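Local coordinates for S-adenosylmethionine tRNA ribosyltransferase (Rhodococcus sp., PDB 2NS0), which is of unknown function, is named as an S-adenosylmethionine tRNA ribosyltransferase, and has a small winged-helix-like fold, at residues C11-L15 with D29-V34; D21-P27 with I77-R83; R47-R52 with P70-P76. All coordinates share one frame; numbering follows the deposited sequence. Where two conformers were deposited one is given.

Contact 1: residues C11-L15 with D29-V34; sequences CIRAL and DVARAV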
ATOM      1  N   CYS A  11      -7.107   3.995   3.555  1.00 20.48           N
ATOM      2  CA  CYS A  11      -7.215   2.545   3.698  1.00 19.94           C
ATOM      3  C   CYS A  11      -5.857   1.891   3.982  1.00 19.67           C
ATOM      4  O   CYS A  11      -5.790   1.020   4.849  1.00 20.50           O
ATOM      5  CB  CYS A  11      -7.870   1.922   2.470  1.00 19.83           C
ATOM      6  SG  CYS A  11      -8.048   0.141   2.648  1.00 22.94           S
ATOM      7  N   ILE A  12      -4.794   2.283   3.263  1.00 19.10           N
ATOM      8  CA  ILE A  12      -3.417   1.833   3.591  1.00 18.10           C
ATOM      9  C   ILE A  12      -3.111   2.105   5.064  1.00 19.09           C
ATOM     10  O   ILE A  12      -2.642   1.201   5.799  1.00 18.73           O
ATOM     11  CB  ILE A  12      -2.335   2.484   2.683  1.00 18.93           C
ATOM     12  CG1 ILE A  12      -2.439   1.964   1.253  1.00 17.69           C
ATOM     13  CG2 ILE A  12      -0.881   2.160   3.195  1.00 19.34           C
ATOM     14  CD1 ILE A  12      -1.759   2.852   0.189  1.00 17.17           C
ATOM     15  N   ARG A  13      -3.395   3.329   5.519  1.00 18.59           N
ATOM     16  CA  ARG A  13      -3.106   3.712   6.932  1.00 19.53           C
ATOM     17  C   ARG A  13      -3.929   2.882   7.892  1.00 19.27           C
ATOM     18  O   ARG A  13      -3.425   2.407   8.881  1.00 21.07           O
ATOM     19  CB  ARG A  13      -3.352   5.195   7.212  1.00 18.34           C
ATOM     20  CG  ARG A  13      -2.349   6.089   6.517  1.00 19.83           C
ATOM     21  CD  ARG A  13      -2.562   7.524   6.928  1.00 22.55           C
ATOM     22  NE  ARG A  13      -1.752   8.452   6.158  1.00 20.59           N
ATOM     23  CZ  ARG A  13      -2.236   9.392   5.360  1.00 24.79           C
ATOM     24  NH1 ARG A  13      -3.537   9.497   5.182  1.00 29.39           N
ATOM     25  NH2 ARG A  13      -1.421  10.230   4.724  1.00 23.86           N
ATOM     26  N   ALA A  14      -5.194   2.705   7.577  1.00 19.63           N
ATOM     27  CA  ALA A  14      -6.109   1.990   8.440  1.00 20.39           C
ATOM     28  C   ALA A  14      -5.683   0.541   8.565  1.00 21.06           C
ATOM     29  O   ALA A  14      -5.723  -0.011   9.673  1.00 20.98           O
ATOM     30  CB  ALA A  14      -7.524   2.061   7.889  1.00 20.66           C
ATOM     31  N   LEU A  15      -5.328  -0.100   7.440  1.00 20.31           N
ATOM     32  CA  LEU A  15      -4.916  -1.510   7.502  1.00 20.47           C
ATOM     33  C   LEU A  15      -3.578  -1.651   8.235  1.00 20.27           C
ATOM     34  O   LEU A  15      -3.445  -2.510   9.074  1.00 21.05           O
ATOM     35  CB  LEU A  15      -4.832  -2.153   6.128  1.00 19.23           C
ATOM     36  CG  LEU A  15      -6.156  -2.294   5.355  1.00 21.33           C
ATOM     37  CD1 LEU A  15      -5.919  -2.760   3.944  1.00 20.08           C
ATOM     38  CD2 LEU A  15      -7.113  -3.203   6.062  1.00 23.11           C
ATOM     39  N   ASP A  29      -4.705  -6.424  -0.219  1.00 17.59           N
ATOM     40  CA  ASP A  29      -5.379  -6.196   1.068  1.00 18.82           C
ATOM     41  C   ASP A  29      -6.134  -4.850   1.026  1.00 19.10           C
ATOM     42  O   ASP A  29      -7.258  -4.749   1.520  1.00 19.34           O
ATOM     43  CB  ASP A  29      -4.369  -6.109   2.233  1.00 17.99           C
ATOM     44  CG  ASP A  29      -3.741  -7.462   2.617  1.00 17.75           C
ATOM     45  OD1 ASP A  29      -4.322  -8.552   2.386  1.00 15.64           O
ATOM     46  OD2 ASP A  29      -2.647  -7.420   3.196  1.00 17.94           O
ATOM     47  N   VAL A  30      -5.488  -3.812   0.486  1.00 19.59           N
ATOM     48  CA  VAL A  30      -6.109  -2.499   0.281  1.00 19.05           C
ATOM     49  C   VAL A  30      -7.264  -2.589  -0.738  1.00 18.89           C
ATOM     50  O   VAL A  30      -8.369  -2.160  -0.463  1.00 19.21           O
ATOM     51  CB  VAL A  30      -5.041  -1.439  -0.200  1.00 19.29           C
ATOM     52  CG1 VAL A  30      -5.611   0.016  -0.142  1.00 21.79           C
ATOM     53  CG2 VAL A  30      -3.774  -1.540   0.597  1.00 18.65           C
ATOM     54  N   ALA A  31      -7.003  -3.112  -1.938  1.00 18.68           N
ATOM     55  CA  ALA A  31      -8.028  -3.193  -2.980  1.00 18.27           C
ATOM     56  C   ALA A  31      -9.274  -3.944  -2.482  1.00 18.54           C
ATOM     57  O   ALA A  31     -10.377  -3.504  -2.762  1.00 18.46           O
ATOM     58  CB  ALA A  31      -7.488  -3.820  -4.229  1.00 17.48           C
ATOM     59  N   ARG A  32      -9.091  -5.033  -1.729  1.00 18.91           N
ATOM     60  CA  ARG A  32     -10.197  -5.848  -1.240  1.00 19.68           C
ATOM     61  C   ARG A  32     -10.938  -5.074  -0.161  1.00 19.29           C
ATOM     62  O   ARG A  32     -12.134  -5.200  -0.020  1.00 18.64           O
ATOM     63  CB  ARG A  32      -9.747  -7.195  -0.643  1.00 20.31           C
ATOM     64  CG  ARG A  32      -9.417  -8.356  -1.642  1.00 22.31           C
ATOM     65  CD  ARG A  32      -9.061  -9.767  -0.939  1.00 20.88           C
ATOM     66  NE  ARG A  32      -8.660 -10.784  -1.934  1.00 25.24           N
ATOM     67  CZ  ARG A  32      -9.510 -11.536  -2.668  1.00 31.04           C
ATOM     68  NH1 ARG A  32     -10.853 -11.462  -2.541  1.00 30.75           N
ATOM     69  NH2 ARG A  32      -9.025 -12.410  -3.533  1.00 32.78           N
ATOM     70  N   ALA A  33     -10.222  -4.298   0.635  1.00 19.82           N
ATOM     71  CA  ALA A  33     -10.896  -3.562   1.709  1.00 19.80           C
ATOM     72  C   ALA A  33     -11.787  -2.483   1.113  1.00 20.03           C
ATOM     73  O   ALA A  33     -12.860  -2.297   1.603  1.00 20.01           O
ATOM     74  CB  ALA A  33      -9.901  -2.960   2.696  1.00 19.73           C
ATOM     75  N   VAL A  34     -11.349  -1.781   0.061  1.00 20.56           N
ATOM     76  CA  VAL A  34     -12.189  -0.759  -0.597  1.00 21.01           C
ATOM     77  C   VAL A  34     -13.230  -1.306  -1.584  1.00 20.83           C
ATOM     78  O   VAL A  34     -14.276  -0.716  -1.719  1.00 20.95           O
ATOM     79  CB  VAL A  34     -11.383   0.405  -1.253  1.00 21.77           C
ATOM     80  CG1 VAL A  34     -10.525   1.146  -0.196  1.00 22.82           C
ATOM     81  CG2 VAL A  34     -10.495  -0.096  -2.355  1.00 22.77           C
TER
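V30 faces C11, I12 and L15 with both of its methyls. With CG1 anti to the backbone N (chi1 -168°), that methyl lies 3.7 Å from C11 SG, while V30 CG2 meets I12 CG1 at 3.8 Å, the two branched side chains lying aslant. Burial marks this as the closed part of the contact: V30 and I12 are both buried, I12 also touching A49 of helix 43-55 and I79 of strand 78-81. No hydrogen bond joins the segments. Their short axes approach to 9.7 Å with N-to-C directions 105° apart, so the helices are steeply crossed. Helices 5-18 and 27-34 are the first two of a winged-helix-like fold, and V30 reaches past their interface to V46 of helix 43-55. The more open side runs along the second helix from D29 to V34, where A33 is exposed and C11, L15 and V34 are partly so. C11 SG, swung away from its own N (chi1 -179°) and toward helix 27-34, comes 3.6 Å from A33 CB. V34 CG1 sits alongside C11 CB at 3.8 Å. L15 sends CD1 across, nearest to backbone, D29 O at 3.4 Å, with the V30 and A33 methyls farther off. The carboxylate of D29 takes no part in that touch; its OD2 accepts a hydrogen bond from the backbone N of C26, at the N-cap of the same helix.

Contact 2: residues D21-P27 with I77-R83; sequences DSASICP and IRIRWTR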
ATOM      1  N   ASP A  21       3.652  -3.874  14.855  0.50 19.88           N
ATOM      2  CA  ASP A  21       4.932  -3.312  14.430  0.50 19.90           C
ATOM      3  C   ASP A  21       5.706  -4.318  13.562  0.50 20.18           C
ATOM      4  O   ASP A  21       5.733  -5.521  13.837  0.50 19.68           O
ATOM      5  CB  ASP A  21       5.800  -2.929  15.626  0.50 19.31           C
ATOM      6  CG  ASP A  21       5.210  -1.810  16.461  0.50 18.42           C
ATOM      7  OD1 ASP A  21       4.147  -1.252  16.103  0.50 17.34           O
ATOM      8  OD2 ASP A  21       5.827  -1.492  17.512  0.50 17.15           O
ATOM      9  N   SER A  22       6.308  -3.798  12.498  0.50 20.54           N
ATOM     10  CA  SER A  22       7.068  -4.586  11.540  0.50 20.81           C
ATOM     11  C   SER A  22       6.237  -5.510  10.634  0.50 20.94           C
ATOM     12  O   SER A  22       6.771  -5.998   9.636  0.50 20.82           O
ATOM     13  CB  SER A  22       8.254  -5.292  12.217  0.50 21.08           C
ATOM     14  OG  SER A  22       9.214  -4.321  12.665  0.50 21.57           O
ATOM     15  N   ALA A  23       4.951  -5.729  10.947  1.00 21.23           N
ATOM     16  CA  ALA A  23       4.041  -6.325   9.954  1.00 21.42           C
ATOM     17  C   ALA A  23       3.905  -5.517   8.658  1.00 21.47           C
ATOM     18  O   ALA A  23       4.330  -4.362   8.561  1.00 22.29           O
ATOM     19  CB  ALA A  23       2.669  -6.582  10.559  1.00 21.88           C
ATOM     20  N   SER A  24       3.327  -6.151   7.643  1.00 21.04           N
ATOM     21  CA  SER A  24       3.101  -5.489   6.392  1.00 19.94           C
ATOM     22  C   SER A  24       1.795  -5.988   5.776  1.00 19.92           C
ATOM     23  O   SER A  24       1.186  -6.946   6.268  1.00 19.23           O
ATOM     24  CB  SER A  24       4.273  -5.717   5.447  1.00 19.47           C
ATOM     25  OG  SER A  24       4.266  -7.055   4.999  1.00 21.24           O
ATOM     26  N   ILE A  25       1.361  -5.273   4.723  1.00 18.71           N
ATOM     27  CA  ILE A  25       0.177  -5.579   3.950  1.00 17.15           C
ATOM     28  C   ILE A  25       0.626  -5.634   2.524  1.00 16.61           C
ATOM     29  O   ILE A  25       1.750  -5.264   2.214  1.00 15.49           O
ATOM     30  CB  ILE A  25      -0.997  -4.522   4.116  1.00 17.49           C
ATOM     31  CG1 ILE A  25      -0.579  -3.111   3.652  1.00 16.05           C
ATOM     32  CG2 ILE A  25      -1.557  -4.551   5.564  1.00 16.62           C
ATOM     33  CD1 ILE A  25      -1.721  -2.090   3.620  1.00 17.54           C
ATOM     34  N   CYS A  26      -0.254  -6.115   1.661  1.00 15.83           N
ATOM     35  CA  CYS A  26       0.023  -6.127   0.232  1.00 15.81           C
ATOM     36  C   CYS A  26      -1.073  -5.297  -0.435  1.00 15.86           C
ATOM     37  O   CYS A  26      -2.118  -4.986   0.189  1.00 15.14           O
ATOM     38  CB  CYS A  26       0.043  -7.573  -0.301  1.00 15.06           C
ATOM     39  SG  CYS A  26      -1.484  -8.478   0.009  1.00 18.49           S
ATOM     40  N   PRO A  27      -0.832  -4.881  -1.680  1.00 15.73           N
ATOM     41  CA  PRO A  27      -1.824  -4.075  -2.416  1.00 15.83           C
ATOM     42  C   PRO A  27      -3.226  -4.727  -2.490  1.00 16.75           C
ATOM     43  O   PRO A  27      -4.222  -4.038  -2.362  1.00 17.23           O
ATOM     44  CB  PRO A  27      -1.219  -3.967  -3.832  1.00 15.72           C
ATOM     45  CG  PRO A  27       0.250  -4.127  -3.631  1.00 15.94           C
ATOM     46  CD  PRO A  27       0.416  -5.085  -2.439  1.00 14.96           C
ATOM     47  N   ILE A  77       4.577  -7.030  -3.864  1.00 17.20           N
ATOM     48  CA  ILE A  77       5.329  -6.152  -3.023  1.00 16.98           C
ATOM     49  C   ILE A  77       4.657  -6.133  -1.642  1.00 16.81           C
ATOM     50  O   ILE A  77       3.511  -6.579  -1.492  1.00 17.01           O
ATOM     51  CB  ILE A  77       5.379  -4.706  -3.596  1.00 16.94           C
ATOM     52  CG1 ILE A  77       3.920  -4.156  -3.786  1.00 18.49           C
ATOM     53  CG2 ILE A  77       6.287  -4.662  -4.888  1.00 16.37           C
ATOM     54  CD1 ILE A  77       3.729  -2.666  -4.157  1.00 16.09           C
ATOM     55  N   ARG A  78       5.379  -5.623  -0.648  1.00 17.35           N
ATOM     56  CA  ARG A  78       4.847  -5.478   0.722  1.00 17.42           C
ATOM     57  C   ARG A  78       4.790  -4.004   1.089  1.00 17.34           C
ATOM     58  O   ARG A  78       5.608  -3.230   0.611  1.00 16.20           O
ATOM     59  CB  ARG A  78       5.759  -6.197   1.727  1.00 18.11           C
ATOM     60  CG  ARG A  78       5.936  -7.703   1.506  1.00 17.26           C
ATOM     61  CD  ARG A  78       4.585  -8.434   1.422  1.00 17.40           C
ATOM     62  NE  ARG A  78       3.763  -8.334   2.645  1.00 13.52           N
ATOM     63  CZ  ARG A  78       2.576  -8.929   2.761  1.00 14.47           C
ATOM     64  NH1 ARG A  78       2.094  -9.636   1.754  1.00 15.21           N
ATOM     65  NH2 ARG A  78       1.858  -8.837   3.866  1.00 16.52           N
ATOM     66  N   ILE A  79       3.828  -3.608   1.931  1.00 17.81           N
ATOM     67  CA  ILE A  79       3.759  -2.204   2.426  1.00 17.49           C
ATOM     68  C   ILE A  79       3.832  -2.183   3.941  1.00 18.02           C
ATOM     69  O   ILE A  79       3.085  -2.903   4.580  1.00 18.23           O
ATOM     70  CB  ILE A  79       2.445  -1.476   1.964  1.00 17.52           C
ATOM     71  CG1 ILE A  79       2.237  -1.629   0.445  1.00 18.52           C
ATOM     72  CG2 ILE A  79       2.438  -0.015   2.381  1.00 17.20           C
ATOM     73  CD1 ILE A  79       0.737  -1.342  -0.034  1.00 18.94           C
ATOM     74  N   ARG A  80       4.736  -1.375   4.503  1.00 17.09           N
ATOM     75  CA  ARG A  80       4.975  -1.304   5.952  1.00 17.66           C
ATOM     76  C   ARG A  80       5.115   0.161   6.384  1.00 17.71           C
ATOM     77  O   ARG A  80       5.516   1.035   5.585  1.00 18.07           O
ATOM     78  CB  ARG A  80       6.274  -2.081   6.346  1.00 16.55           C
ATOM     79  CG  ARG A  80       7.575  -1.395   5.883  1.00 15.73           C
ATOM     80  CD  ARG A  80       8.729  -2.372   5.828  1.00 19.51           C
ATOM     81  NE  ARG A  80      10.014  -1.682   5.692  1.00 20.27           N
ATOM     82  CZ  ARG A  80      11.210  -2.267   5.616  1.00 21.23           C
ATOM     83  NH1 ARG A  80      11.372  -3.615   5.647  1.00 15.87           N
ATOM     84  NH2 ARG A  80      12.261  -1.474   5.523  1.00 18.25           N
ATOM     85  N   TRP A  81       4.770   0.442   7.634  1.00 18.88           N
ATOM     86  CA  TRP A  81       5.140   1.717   8.257  1.00 18.55           C
ATOM     87  C   TRP A  81       6.659   1.862   8.194  1.00 20.04           C
ATOM     88  O   TRP A  81       7.406   0.902   8.433  1.00 19.68           O
ATOM     89  CB  TRP A  81       4.731   1.696   9.722  1.00 19.60           C
ATOM     90  CG  TRP A  81       3.249   1.792  10.022  1.00 17.44           C
ATOM     91  CD1 TRP A  81       2.534   0.993  10.879  1.00 18.04           C
ATOM     92  CD2 TRP A  81       2.314   2.748   9.483  1.00 18.06           C
ATOM     93  NE1 TRP A  81       1.239   1.404  10.924  1.00 16.88           N
ATOM     94  CE2 TRP A  81       1.066   2.473  10.070  1.00 17.15           C
ATOM     95  CE3 TRP A  81       2.426   3.828   8.579  1.00 15.66           C
ATOM     96  CZ2 TRP A  81      -0.098   3.245   9.794  1.00 19.93           C
ATOM     97  CZ3 TRP A  81       1.291   4.583   8.290  1.00 19.68           C
ATOM     98  CH2 TRP A  81       0.032   4.284   8.897  1.00 18.64           C
ATOM     99  N   THR A  82       7.136   3.054   7.874  1.00 20.22           N
ATOM    100  CA  THR A  82       8.535   3.392   8.111  1.00 21.58           C
ATOM    101  C   THR A  82       8.815   3.313   9.626  1.00 23.58           C
ATOM    102  O   THR A  82       8.004   3.775  10.458  1.00 23.13           O
ATOM    103  CB  THR A  82       8.828   4.804   7.608  1.00 21.00           C
ATOM    104  OG1 THR A  82       8.465   4.873   6.235  1.00 19.09           O
ATOM    105  CG2 THR A  82      10.302   5.168   7.710  1.00 21.36           C
ATOM    106  N   ARG A  83       9.948   2.715   9.990  1.00 25.32           N
ATOM    107  CA  ARG A  83      10.331   2.656  11.404  1.00 27.44           C
ATOM    108  C   ARG A  83      11.723   3.206  11.722  1.00 28.93           C
ATOM    109  O   ARG A  83      12.306   2.889  12.756  1.00 29.38           O
ATOM    110  CB  ARG A  83      10.154   1.231  11.959  1.00 28.56           C
ATOM    111  CG  ARG A  83       8.667   0.848  12.176  1.00 28.27           C
ATOM    112  CD  ARG A  83       8.550  -0.408  13.053  1.00 27.41           C
ATOM    113  NE  ARG A  83       9.100  -0.191  14.382  1.00 24.80           N
ATOM    114  CZ  ARG A  83       8.405   0.336  15.387  1.00 28.16           C
ATOM    115  NH1 ARG A  83       7.128   0.700  15.197  1.00 24.18           N
ATOM    116  NH2 ARG A  83       8.985   0.526  16.576  1.00 27.89           N
TER
HETATM  117  O   HOH W   1       4.012  -1.833   9.422  1.00 13.15           O
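I77 lays its CG1 3.7 Å from P27 CG, crossing the proline at about a right angle, just before the last strand, 78-81, of a winged-helix-like fold; the loop 21-27 runs antiparallel to it between helices 5-18 and 27-34. R78 follows, its chain folded back by bends at chi2 (-53°) and chi3 (-62°), so that the guanidinium returns to the loop. Its NE donates a nearly straight bond to S24 OG at 2.7 Å (162°), with the oxygen in the guanidinium plane; NH2 adds weak bonds to S24 OG and S24 O, while I25 O and C26 N lie over one face. I79 supplies the single beta bridge, a hydrogen-bonded antiparallel pair with I25: I79 N to I25 O is 2.7 Å and I25 N to I79 O is 2.9 Å. I25 thus probably stands in for the short first strand of a winged helix, extending the sheet edge at 78-81. R80 touches A23 O through CB, but its guanidinium leaves for a salt bridge with E60 of strand 59-63. At W81 a water takes over, donating to A23 O and accepting from W81 N at 3.0 Å. R83 stacks on the D21 carboxylate, a doubtful detail because D21 has two conformers: D21 OD2 is 3.4 Å from R83 NH1 yet well out of the guanidinium plane.

Contact 3: residues R47-R52 with P70-P76; sequences REAAGR and PRSARGP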
ATOM      1  N   ARG A  47      -0.979   0.917  -5.861  1.00 17.62           N
ATOM      2  CA  ARG A  47       0.473   1.190  -6.019  1.00 16.70           C
ATOM      3  C   ARG A  47       0.814   2.666  -6.062  1.00 16.91           C
ATOM      4  O   ARG A  47       1.822   3.086  -5.474  1.00 17.71           O
ATOM      5  CB  ARG A  47       1.048   0.495  -7.251  1.00 17.25           C
ATOM      6  CG  ARG A  47       1.012  -1.016  -7.121  1.00 19.38           C
ATOM      7  CD  ARG A  47       1.722  -1.703  -8.300  1.00 24.36           C
ATOM      8  NE  ARG A  47       2.097  -3.088  -7.994  1.00 28.81           N
ATOM      9  CZ  ARG A  47       3.349  -3.576  -7.999  1.00 31.33           C
ATOM     10  NH1 ARG A  47       4.414  -2.819  -8.287  1.00 33.80           N
ATOM     11  NH2 ARG A  47       3.555  -4.844  -7.712  1.00 29.96           N
ATOM     12  N   GLU A  48      -0.008   3.466  -6.736  1.00 16.59           N
ATOM     13  CA  GLU A  48       0.223   4.910  -6.797  1.00 16.76           C
ATOM     14  C   GLU A  48       0.082   5.525  -5.420  1.00 15.90           C
ATOM     15  O   GLU A  48       0.913   6.328  -5.013  1.00 16.33           O
ATOM     16  CB  GLU A  48      -0.701   5.615  -7.801  1.00 15.49           C
ATOM     17  CG  GLU A  48      -0.441   5.251  -9.241  1.00 19.46           C
ATOM     18  CD  GLU A  48       0.863   5.812  -9.754  1.00 23.49           C
ATOM     19  OE1 GLU A  48       1.321   6.878  -9.261  1.00 25.52           O
ATOM     20  OE2 GLU A  48       1.437   5.192 -10.670  1.00 29.36           O
ATOM     21  N   ALA A  49      -0.962   5.121  -4.699  1.00 15.92           N
ATOM     22  CA  ALA A  49      -1.176   5.573  -3.320  1.00 16.21           C
ATOM     23  C   ALA A  49      -0.018   5.236  -2.384  1.00 17.06           C
ATOM     24  O   ALA A  49       0.482   6.129  -1.655  1.00 19.14           O
ATOM     25  CB  ALA A  49      -2.512   5.033  -2.771  1.00 14.62           C
ATOM     26  N   ALA A  50       0.390   3.966  -2.367  1.00 17.39           N
ATOM     27  CA  ALA A  50       1.584   3.534  -1.635  1.00 17.94           C
ATOM     28  C   ALA A  50       2.812   4.396  -2.038  1.00 18.36           C
ATOM     29  O   ALA A  50       3.619   4.767  -1.203  1.00 18.01           O
ATOM     30  CB  ALA A  50       1.827   2.025  -1.887  1.00 18.04           C
ATOM     31  N   GLY A  51       2.932   4.728  -3.326  1.00 18.39           N
ATOM     32  CA  GLY A  51       4.080   5.553  -3.819  1.00 17.64           C
ATOM     33  C   GLY A  51       4.052   6.956  -3.213  1.00 17.65           C
ATOM     34  O   GLY A  51       5.076   7.482  -2.759  1.00 17.84           O
ATOM     35  N   ARG A  52       2.872   7.559  -3.189  1.00 17.68           N
ATOM     36  CA  ARG A  52       2.711   8.842  -2.523  1.00 18.67           C
ATOM     37  C   ARG A  52       3.036   8.807  -1.015  1.00 18.16           C
ATOM     38  O   ARG A  52       3.707   9.700  -0.509  1.00 17.85           O
ATOM     39  CB  ARG A  52       1.308   9.427  -2.788  1.00 19.00           C
ATOM     40  CG  ARG A  52       1.116   9.888  -4.239  1.00 19.47           C
ATOM     41  CD  ARG A  52      -0.248  10.615  -4.458  1.00 20.15           C
ATOM     42  NE  ARG A  52      -1.373   9.804  -4.001  1.00 20.71           N
ATOM     43  CZ  ARG A  52      -2.045   8.927  -4.754  1.00 21.55           C
ATOM     44  NH1 ARG A  52      -1.746   8.746  -6.041  1.00 17.95           N
ATOM     45  NH2 ARG A  52      -3.041   8.239  -4.212  1.00 18.92           N
ATOM     46  N   PRO A  70       6.968   1.286  -5.541  1.00 16.06           N
ATOM     47  CA  PRO A  70       5.829   0.452  -5.983  1.00 16.95           C
ATOM     48  C   PRO A  70       5.360   0.797  -7.392  1.00 18.07           C
ATOM     49  O   PRO A  70       4.708  -0.020  -8.051  1.00 18.36           O
ATOM     50  CB  PRO A  70       4.706   0.857  -5.013  1.00 15.72           C
ATOM     51  CG  PRO A  70       5.046   2.220  -4.619  1.00 15.69           C
ATOM     52  CD  PRO A  70       6.549   2.150  -4.419  1.00 15.35           C
ATOM     53  N   ARG A  71       5.681   2.007  -7.837  1.00 19.62           N
ATOM     54  CA  ARG A  71       5.284   2.460  -9.176  1.00 20.99           C
ATOM     55  C   ARG A  71       6.137   1.812 -10.258  1.00 21.23           C
ATOM     56  O   ARG A  71       5.694   1.706 -11.402  1.00 22.33           O
ATOM     57  CB  ARG A  71       5.281   4.005  -9.264  1.00 20.17           C
ATOM     58  CG  ARG A  71       4.121   4.639  -8.476  1.00 23.21           C
ATOM     59  CD  ARG A  71       4.461   6.038  -7.987  1.00 23.27           C
ATOM     60  NE  ARG A  71       5.641   6.019  -7.106  1.00 26.31           N
ATOM     61  CZ  ARG A  71       5.969   7.012  -6.287  1.00 27.57           C
ATOM     62  NH1 ARG A  71       5.225   8.113  -6.219  1.00 26.83           N
ATOM     63  NH2 ARG A  71       7.046   6.906  -5.537  1.00 27.24           N
ATOM     64  N   SER A  72       7.337   1.359  -9.883  1.00 22.03           N
ATOM     65  CA  SER A  72       8.333   0.731 -10.804  1.00 21.72           C
ATOM     66  C   SER A  72       8.455  -0.785 -10.716  1.00 20.92           C
ATOM     67  O   SER A  72       8.803  -1.433 -11.694  1.00 20.65           O
ATOM     68  CB  SER A  72       9.720   1.268 -10.512  1.00 21.06           C
ATOM     69  OG  SER A  72       9.751   2.626 -10.845  1.00 27.61           O
ATOM     70  N   ALA A  73       8.211  -1.315  -9.521  1.00 20.03           N
ATOM     71  CA  ALA A  73       8.439  -2.727  -9.152  1.00 20.56           C
ATOM     72  C   ALA A  73       7.465  -3.655  -9.865  1.00 20.91           C
ATOM     73  O   ALA A  73       6.290  -3.370  -9.966  1.00 20.35           O
ATOM     74  CB  ALA A  73       8.325  -2.934  -7.600  1.00 20.58           C
ATOM     75  N   ARG A  74       7.994  -4.778 -10.342  1.00 21.97           N
ATOM     76  CA  ARG A  74       7.228  -5.805 -11.040  1.00 22.44           C
ATOM     77  C   ARG A  74       6.828  -6.893 -10.047  1.00 22.45           C
ATOM     78  O   ARG A  74       7.652  -7.443  -9.318  1.00 22.11           O
ATOM     79  CB  ARG A  74       8.059  -6.399 -12.199  1.00 22.63           C
ATOM     80  CG  ARG A  74       7.467  -7.678 -12.804  1.00 22.73           C
ATOM     81  CD  ARG A  74       8.447  -8.383 -13.771  1.00 23.41           C
ATOM     82  NE  ARG A  74       8.887  -7.489 -14.849  1.00 26.00           N
ATOM     83  CZ  ARG A  74       8.201  -7.289 -15.979  1.00 27.76           C
ATOM     84  NH1 ARG A  74       7.049  -7.940 -16.182  1.00 26.05           N
ATOM     85  NH2 ARG A  74       8.668  -6.446 -16.913  1.00 22.11           N
ATOM     86  N   GLY A  75       5.538  -7.186 -10.013  1.00 22.72           N
ATOM     87  CA  GLY A  75       5.038  -8.253  -9.183  1.00 22.58           C
ATOM     88  C   GLY A  75       4.887  -7.902  -7.721  1.00 22.68           C
ATOM     89  O   GLY A  75       4.979  -6.735  -7.356  1.00 24.02           O
ATOM     90  N   PRO A  76       4.589  -8.919  -6.885  1.00 22.15           N
ATOM     91  CA  PRO A  76       4.197  -8.762  -5.492  1.00 21.14           C
ATOM     92  C   PRO A  76       5.156  -7.937  -4.637  1.00 19.85           C
ATOM     93  O   PRO A  76       6.375  -8.123  -4.681  1.00 20.18           O
ATOM     94  CB  PRO A  76       4.095 -10.213  -4.980  1.00 21.61           C
ATOM     95  CG  PRO A  76       3.760 -11.017  -6.183  1.00 22.86           C
ATOM     96  CD  PRO A  76       4.539 -10.343  -7.299  1.00 22.07           C
TER
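R47 and R71 meet opposite segments in two different ways, one guanidinium by its N-H groups and the other by its flat face. R47 runs extended from CG to NE, leading away from helix 43-55 to the backbone carbonyls of the loop 70-76. NH1 donates to P70 O at 2.8 Å (147°), with the oxygen tilted from the guanidinium plane and the donor tilted from the carbonyl plane. The same nitrogen makes a weak, bent bond to A73 O. G75 O lies near the guanidinium plane beside NH2, but the modelled separation is too short for its geometry to be trusted. R71 reaches back from the loop with a bend at chi3 (-60°), which brings its guanidinium flat against the helix: G51 CA stands 3.4 Å above the plane, over its centre. This close fit is possible because G51 has no side chain. Beside it, P70 wedges its ring against the helix, CG 3.5 Å from G51 N and 4.2 Å from A50 CB. E48 crosses R71 at about a right angle, E48 OE1 lying 3.5 Å from R71 CD, with the carboxylate and guanidinium planes 64° apart. The charged groups of that pair do not meet; R71 instead forms salt bridges with D69 through NE and with D55 through NH1. The loop 70-76, lying between strands 59-63 and 78-81 where a winged helix has its wing, is tied to helix 43-55 partly by P70 and R71 packing on G51 and partly by R47, whose cation the neutral carbonyls would probably stabilise.

In the fold
The three contacts tie together one small domain with a winged-helix-like order of helices and strands. Their centres lie about 12 Å (contacts 1 and 2), 14 Å (1 and 3) and 13 Å (2 and 3) apart, contacts 1 and 3 being on opposite sides of the chain's centre. Along the chain, contact 1 alternates with contact 2 and closes before contact 3 opens, whereas contact 3 is nested within the loop closed by contact 2. Direct packing links them: I25 CD1 lies 3.7 Å from V30 CG2, I12 CD1 3.5 Å from A50 N, and I77 CD1 3.8 Å from P70 CB. Buried I12, I25, V30, A50, P70, I77 and I79 are packed round one shared interior.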